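Local coordinates for ferric uptake regulation protein (Vibrio cholerae, PDB 2W57) that probably represses iron-uptake genes when metal is bound, as a dimeric DNA-binding regulator of the ferric uptake regulator family, at residues A[41-45]-A[46-50]; A[60-64]-A[65-69]; A[107-110]-A[111-115]. All blocks are in the same frame, centred on the assembly; numbering follows the deposited sequence.

Contact 1. Residues A[41-45]-A[46-50]; sequences KKLID and LGEEI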
# COMPACT_ATOMS: atom_id res chain seq x y z
N LYS A 41 -8.82 -16.15 10.74
CA LYS A 41 -10.20 -16.67 10.76
C LYS A 41 -10.38 -18.06 10.13
O LYS A 41 -11.17 -18.85 10.62
CB LYS A 41 -11.18 -15.68 10.12
CG LYS A 41 -11.86 -14.73 11.14
CD LYS A 41 -12.69 -13.64 10.44
CE LYS A 41 -11.84 -12.45 10.08
NZ LYS A 41 -12.22 -11.86 8.75
N LYS A 42 -9.65 -18.32 9.05
CA LYS A 42 -9.65 -19.62 8.38
C LYS A 42 -9.14 -20.68 9.36
O LYS A 42 -9.78 -21.70 9.57
CB LYS A 42 -8.71 -19.58 7.17
CG LYS A 42 -9.32 -20.12 5.90
CD LYS A 42 -9.99 -18.98 5.11
CE LYS A 42 -10.63 -19.47 3.79
NZ LYS A 42 -10.76 -18.33 2.84
N LEU A 43 -8.00 -20.39 9.98
CA LEU A 43 -7.40 -21.24 10.99
C LEU A 43 -8.35 -21.54 12.14
O LEU A 43 -8.35 -22.68 12.64
CB LEU A 43 -6.09 -20.61 11.49
CG LEU A 43 -4.91 -20.72 10.52
CD1 LEU A 43 -3.74 -19.90 11.03
CD2 LEU A 43 -4.47 -22.18 10.29
N ILE A 44 -9.15 -20.55 12.56
CA ILE A 44 -10.15 -20.77 13.62
C ILE A 44 -11.17 -21.81 13.16
O ILE A 44 -11.47 -22.76 13.90
CB ILE A 44 -10.87 -19.47 14.10
CG1 ILE A 44 -9.89 -18.48 14.78
CG2 ILE A 44 -12.03 -19.80 15.04
CD1 ILE A 44 -9.20 -19.01 16.10
N ASP A 45 -11.69 -21.63 11.95
CA ASP A 45 -12.64 -22.54 11.32
C ASP A 45 -12.04 -23.91 11.11
O ASP A 45 -12.77 -24.89 11.04
CB ASP A 45 -13.08 -22.01 9.95
CG ASP A 45 -14.04 -20.85 10.05
OD1 ASP A 45 -14.76 -20.72 11.07
OD2 ASP A 45 -14.10 -20.07 9.08
N LEU A 46 -10.72 -23.97 10.99
CA LEU A 46 -10.03 -25.25 10.84
C LEU A 46 -9.74 -25.94 12.20
O LEU A 46 -9.09 -26.97 12.24
CB LEU A 46 -8.77 -25.09 9.97
CG LEU A 46 -9.01 -24.80 8.47
CD1 LEU A 46 -7.75 -24.31 7.78
CD2 LEU A 46 -9.58 -25.98 7.70
N GLY A 47 -10.23 -25.37 13.29
CA GLY A 47 -10.05 -25.95 14.63
C GLY A 47 -8.73 -25.62 15.31
O GLY A 47 -8.46 -26.12 16.40
N GLU A 48 -7.89 -24.78 14.69
CA GLU A 48 -6.61 -24.36 15.27
C GLU A 48 -6.74 -23.27 16.35
O GLU A 48 -7.78 -22.59 16.43
CB GLU A 48 -5.64 -23.88 14.18
CG GLU A 48 -5.46 -24.80 12.96
CD GLU A 48 -4.95 -26.21 13.30
OE1 GLU A 48 -4.26 -26.40 14.33
OE2 GLU A 48 -5.21 -27.14 12.50
N GLU A 49 -5.68 -23.12 17.17
CA GLU A 49 -5.61 -22.09 18.22
C GLU A 49 -4.54 -21.03 17.97
O GLU A 49 -4.26 -20.21 18.84
CB GLU A 49 -5.30 -22.71 19.58
CG GLU A 49 -6.26 -23.76 20.08
CD GLU A 49 -7.65 -23.21 20.31
OE1 GLU A 49 -7.77 -22.00 20.58
OE2 GLU A 49 -8.62 -23.98 20.21
N ILE A 50 -3.95 -21.02 16.78
CA ILE A 50 -2.93 -20.03 16.48
C ILE A 50 -3.55 -18.62 16.53
O ILE A 50 -4.47 -18.31 15.77
CB ILE A 50 -2.32 -20.29 15.08
CG1 ILE A 50 -1.77 -21.73 14.98
CG2 ILE A 50 -1.25 -19.28 14.77
CD1 ILE A 50 -1.45 -22.16 13.58
O HOH W 1 -10.61 -23.01 16.37
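Lys42 is the first residue of 41-45 to reach across, and it does so through its backbone. Its carbonyl O accepts a hydrogen bond of 2.8 Å from Leu46 N, with the donor in the carbonyl plane. The Leu46 side chain lies against the same carbonyl, its CG 3.4 Å from Lys42 O. Leu43 comes next and does more. Its carbonyl O takes the N-H of Glu48 at 3.0 Å, and Leu46 N adds a weak second bond to it. Its side chain splits between two partners. CD1 meets the CD1 tip of Ile50 at 4.1 Å, while CD2 rests on Glu48 CG. Glu48 CB lies 3.3 Å from Leu43 O, and chi1 of -50° sets CG beside the backbone N, near Leu43 O and Leu43 CD2. Ile44 O receives Gly47 N at 3.0 Å, from well above the carbonyl plane. Water 1 donates to Ile44 O and to Glu48 O and so joins the last helical turn to the loop. At Asp45 the helix stops.

The 6→1 bond from Glu48 N to Leu43 O encloses the 5→2 bond from Gly47 N to Ile44 O. With the positive phi of Gly47 (83°) this is a Schellman motif. Glycine readily takes positive phi. The motif ends helix 36-45 and turns the chain toward helix 52-64. Leu43 is buried against Ile22 and Val25 of helix 17-26 and against Val55 of helix 52-64. Leu46 also touches Val25, and Glu48 OE2 forms a salt bridge with Lys21 of helix 17-26.

Contact 2. Residues A[60-64]-A[65-69]; sequences NQFDD and AGIVT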
# COMPACT_ATOMS: atom_id res chain seq x y z
N ASN A 60 5.30 -12.18 8.32
CA ASN A 60 6.52 -11.38 8.22
C ASN A 60 7.79 -12.18 7.90
O ASN A 60 8.62 -11.74 7.08
CB ASN A 60 6.77 -10.62 9.51
CG ASN A 60 6.14 -9.27 9.50
OD1 ASN A 60 4.95 -9.13 9.79
ND2 ASN A 60 6.94 -8.26 9.17
N GLN A 61 7.96 -13.31 8.58
CA GLN A 61 9.10 -14.20 8.39
C GLN A 61 9.05 -14.76 6.97
O GLN A 61 10.07 -14.87 6.30
CB GLN A 61 9.11 -15.33 9.44
CG GLN A 61 9.13 -14.87 10.89
CD GLN A 61 8.88 -15.99 11.94
OE1 GLN A 61 8.10 -16.95 11.74
NE2 GLN A 61 9.54 -15.84 13.10
N PHE A 62 7.84 -15.10 6.51
CA PHE A 62 7.65 -15.57 5.14
C PHE A 62 7.96 -14.47 4.13
O PHE A 62 8.51 -14.74 3.06
CB PHE A 62 6.21 -16.04 4.95
CG PHE A 62 5.90 -17.38 5.54
CD1 PHE A 62 6.84 -18.06 6.31
CD2 PHE A 62 4.66 -17.97 5.32
CE1 PHE A 62 6.55 -19.31 6.83
CE2 PHE A 62 4.35 -19.20 5.85
CZ PHE A 62 5.30 -19.88 6.61
N ASP A 63 7.58 -13.24 4.47
CA ASP A 63 7.87 -12.07 3.63
C ASP A 63 9.39 -11.91 3.40
O ASP A 63 9.85 -11.87 2.26
CB ASP A 63 7.26 -10.80 4.23
CG ASP A 63 7.18 -9.66 3.23
OD1 ASP A 63 7.82 -9.73 2.16
OD2 ASP A 63 6.46 -8.68 3.52
N ASP A 64 10.15 -11.86 4.49
CA ASP A 64 11.60 -11.73 4.40
C ASP A 64 12.29 -12.94 3.75
O ASP A 64 13.28 -12.75 3.06
CB ASP A 64 12.20 -11.48 5.78
CG ASP A 64 11.52 -10.33 6.51
OD1 ASP A 64 11.10 -9.34 5.85
OD2 ASP A 64 11.40 -10.44 7.76
N ALA A 65 11.77 -14.14 3.98
CA ALA A 65 12.33 -15.36 3.38
C ALA A 65 11.97 -15.55 1.89
O ALA A 65 12.44 -16.49 1.23
CB ALA A 65 11.93 -16.59 4.19
N GLY A 66 11.13 -14.66 1.36
CA GLY A 66 10.70 -14.73 -0.04
C GLY A 66 9.61 -15.76 -0.33
O GLY A 66 9.32 -16.04 -1.48
N ILE A 67 9.01 -16.32 0.73
CA ILE A 67 7.91 -17.27 0.58
C ILE A 67 6.62 -16.55 0.14
O ILE A 67 5.86 -17.06 -0.70
CB ILE A 67 7.67 -18.07 1.89
CG1 ILE A 67 8.75 -19.13 2.06
CG2 ILE A 67 6.32 -18.76 1.88
CD1 ILE A 67 8.59 -19.94 3.33
N VAL A 68 6.39 -15.36 0.72
CA VAL A 68 5.21 -14.56 0.37
C VAL A 68 5.59 -13.14 -0.07
O VAL A 68 6.71 -12.68 0.17
CB VAL A 68 4.17 -14.48 1.54
CG1 VAL A 68 3.71 -15.86 1.98
CG2 VAL A 68 4.71 -13.67 2.74
N THR A 69 4.64 -12.46 -0.71
CA THR A 69 4.75 -11.05 -1.05
C THR A 69 3.66 -10.32 -0.30
O THR A 69 2.49 -10.76 -0.32
CB THR A 69 4.54 -10.82 -2.56
OG1 THR A 69 5.51 -11.55 -3.31
CG2 THR A 69 4.64 -9.33 -2.90
O HOH W 2 9.30 -11.19 -0.09
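Phe62 and Ile67 face each other across a Schellman motif that ends helix 52-64 and leads into strand 68-72. The Ile67 side chain lies over one face of the Phe62 ring. Its CG2 makes a CH-pi contact, 4.3 Å from the ring centroid and 27° off the ring normal. The other branch of Ile67 covers the same ring toward its rim, with CD1 3.9 Å from Phe62 CD1. With chi1 at -75°, CG1 carries CD1 toward the rim of the ring and leaves CG2, anti to the backbone N, over its face.

Val68 meets Phe62 nearer the backbone, at the root of the side chain. Its CG2 touches Phe62 CB at 3.6 Å, and CG1 approaches the ring obliquely. CG2 also lies close to Asp63 N. Ile67 and Val68 both lie against the last helical turn. Helix 17-26 extends this apolar cluster: Leu23 touches Phe62 and Ile67, and Leu26 touches Phe62 and Val68. Leu8 of helix 4-10 also packs on Phe62 and Ile67.

The backbone makes the turn. Ala65 N still bonds to Gln61 O in the helical pattern, at 3.0 Å. Gly66 then takes positive phi (79°), a conformation easier for glycine, and its N bonds to Asp63 O. One carbonyl serves two donors. Phe62 O accepts Ile67 N at 2.9 Å, and it accepts Val68 N at 3.2 Å from above the carbonyl plane.

Contact 3. Residues A[107-110]-A[111-115]; sequences IEQR and QKEIA. With ZN (zinc ion), chain C.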
# COMPACT_ATOMS: atom_id res chain seq x y z
N ILE A 107 -0.97 -1.11 -20.89
CA ILE A 107 -0.55 -0.50 -19.63
C ILE A 107 0.93 -0.77 -19.37
O ILE A 107 1.69 0.17 -19.12
CB ILE A 107 -1.42 -0.95 -18.44
CG1 ILE A 107 -2.85 -0.44 -18.61
CG2 ILE A 107 -0.81 -0.47 -17.11
CD1 ILE A 107 -3.83 -1.05 -17.67
N GLU A 108 1.35 -2.03 -19.45
CA GLU A 108 2.76 -2.34 -19.24
C GLU A 108 3.65 -1.47 -20.12
O GLU A 108 4.60 -0.88 -19.61
CB GLU A 108 3.07 -3.83 -19.46
CG GLU A 108 2.47 -4.81 -18.43
CD GLU A 108 2.65 -4.37 -16.97
OE1 GLU A 108 3.70 -3.80 -16.61
OE2 GLU A 108 1.72 -4.61 -16.17
N GLN A 109 3.32 -1.34 -21.40
CA GLN A 109 4.09 -0.51 -22.35
C GLN A 109 4.06 0.98 -22.02
O GLN A 109 5.10 1.65 -22.07
CB GLN A 109 3.63 -0.75 -23.79
CG GLN A 109 4.33 0.11 -24.88
CD GLN A 109 5.86 -0.04 -24.91
OE1 GLN A 109 6.43 -1.02 -24.39
NE2 GLN A 109 6.53 0.93 -25.52
N ARG A 110 2.89 1.49 -21.66
CA ARG A 110 2.73 2.91 -21.36
C ARG A 110 3.61 3.38 -20.20
O ARG A 110 4.22 4.44 -20.27
CB ARG A 110 1.27 3.24 -21.08
CG ARG A 110 0.37 3.13 -22.30
CD ARG A 110 0.82 4.02 -23.47
NE ARG A 110 0.85 5.44 -23.11
CZ ARG A 110 1.87 6.26 -23.34
NH1 ARG A 110 2.98 5.82 -23.95
NH2 ARG A 110 1.79 7.52 -22.96
N GLN A 111 3.69 2.55 -19.15
CA GLN A 111 4.53 2.80 -17.98
C GLN A 111 6.00 3.07 -18.36
O GLN A 111 6.60 4.02 -17.87
CB GLN A 111 4.43 1.62 -16.99
CG GLN A 111 3.01 1.38 -16.45
CD GLN A 111 2.90 0.17 -15.52
OE1 GLN A 111 3.82 -0.64 -15.42
NE2 GLN A 111 1.75 0.03 -14.86
N LYS A 112 6.54 2.23 -19.26
CA LYS A 112 7.91 2.36 -19.77
C LYS A 112 8.14 3.71 -20.45
O LYS A 112 9.20 4.32 -20.31
CB LYS A 112 8.21 1.25 -20.79
CG LYS A 112 7.89 -0.16 -20.33
CD LYS A 112 9.14 -1.02 -20.15
CE LYS A 112 8.76 -2.50 -20.13
NZ LYS A 112 9.88 -3.41 -20.52
N GLU A 113 7.13 4.17 -21.18
CA GLU A 113 7.24 5.39 -21.96
C GLU A 113 7.08 6.64 -21.11
O GLU A 113 7.74 7.64 -21.37
CB GLU A 113 6.25 5.37 -23.12
CG GLU A 113 6.70 4.43 -24.23
CD GLU A 113 5.66 4.25 -25.31
OE1 GLU A 113 4.50 3.87 -24.98
OE2 GLU A 113 6.01 4.47 -26.49
N ILE A 114 6.19 6.58 -20.11
CA ILE A 114 6.06 7.65 -19.13
C ILE A 114 7.33 7.70 -18.28
O ILE A 114 7.88 8.78 -18.04
CB ILE A 114 4.80 7.49 -18.25
CG1 ILE A 114 3.55 7.84 -19.06
CG2 ILE A 114 4.87 8.37 -16.98
CD1 ILE A 114 2.41 6.92 -18.80
N ALA A 115 7.81 6.53 -17.84
CA ALA A 115 9.08 6.47 -17.12
C ALA A 115 10.17 7.20 -17.90
O ALA A 115 10.94 7.95 -17.32
CB ALA A 115 9.49 5.04 -16.84
ZN ZN C . 1.83 -4.41 -14.09
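Glu108 brings helix 105-117 to a zinc site, and Gln111 lies alongside it one turn further on. Glu108 OE2 binds the zinc ion at 2.1 Å, while OE1 stays 3.2 Å from the metal. His87, Asp89 and His125 complete the site. The Glu108 chain bends at chi2 (-46°) as it carries the carboxylate outward from the helix to the zinc ion. The Glu108 and Gln111 side chains run side by side, with their flat ends nearly perpendicular.

On another side of the helix, Arg110 forms a salt bridge with Glu113. Its NH1 donates to Glu113 OE1 at 2.7 Å. The oxygen lies in the guanidinium plane, but the nitrogen approaches from above the carboxylate plane. Ile114 CD1 lies over one guanidinium face. In the backbone, Gln111 N bonds to Ile107 O at 3.1 Å and Ile114 N to Arg110 O at 2.9 Å.

The helix packs on strand 121-132 of its own chain, where Ile107 touches Leu127 and Gln111 touches His125. It also lies at the dimer interface. Arg110 NH2 forms a salt bridge with Asp104 of the second subunit, and Ile107 packs on Ile114 of that subunit.

How the contacts relate
The contacts come along the chain in the order 1, 2, 3. Contacts 1 and 2 end two consecutive helices, 36-45 and 52-64, and both pack against helix 17-26. Their centres are 21 Å apart. They belong to the helical, probably DNA-binding, part of the protein, and contact 2 leads into the antiparallel sheet with strands 34-35 and 78-82. Contact 3 lies within helix 105-117, beside strand 121-132 of the other sheet. Its centre lies about 43 Å from that of contact 1 and 29 Å from that of contact 2. Contacts 1 and 3 lie on opposite sides of the chain's centre. The helix ends of the probable DNA-binding part are thus well separated from the dimer interface.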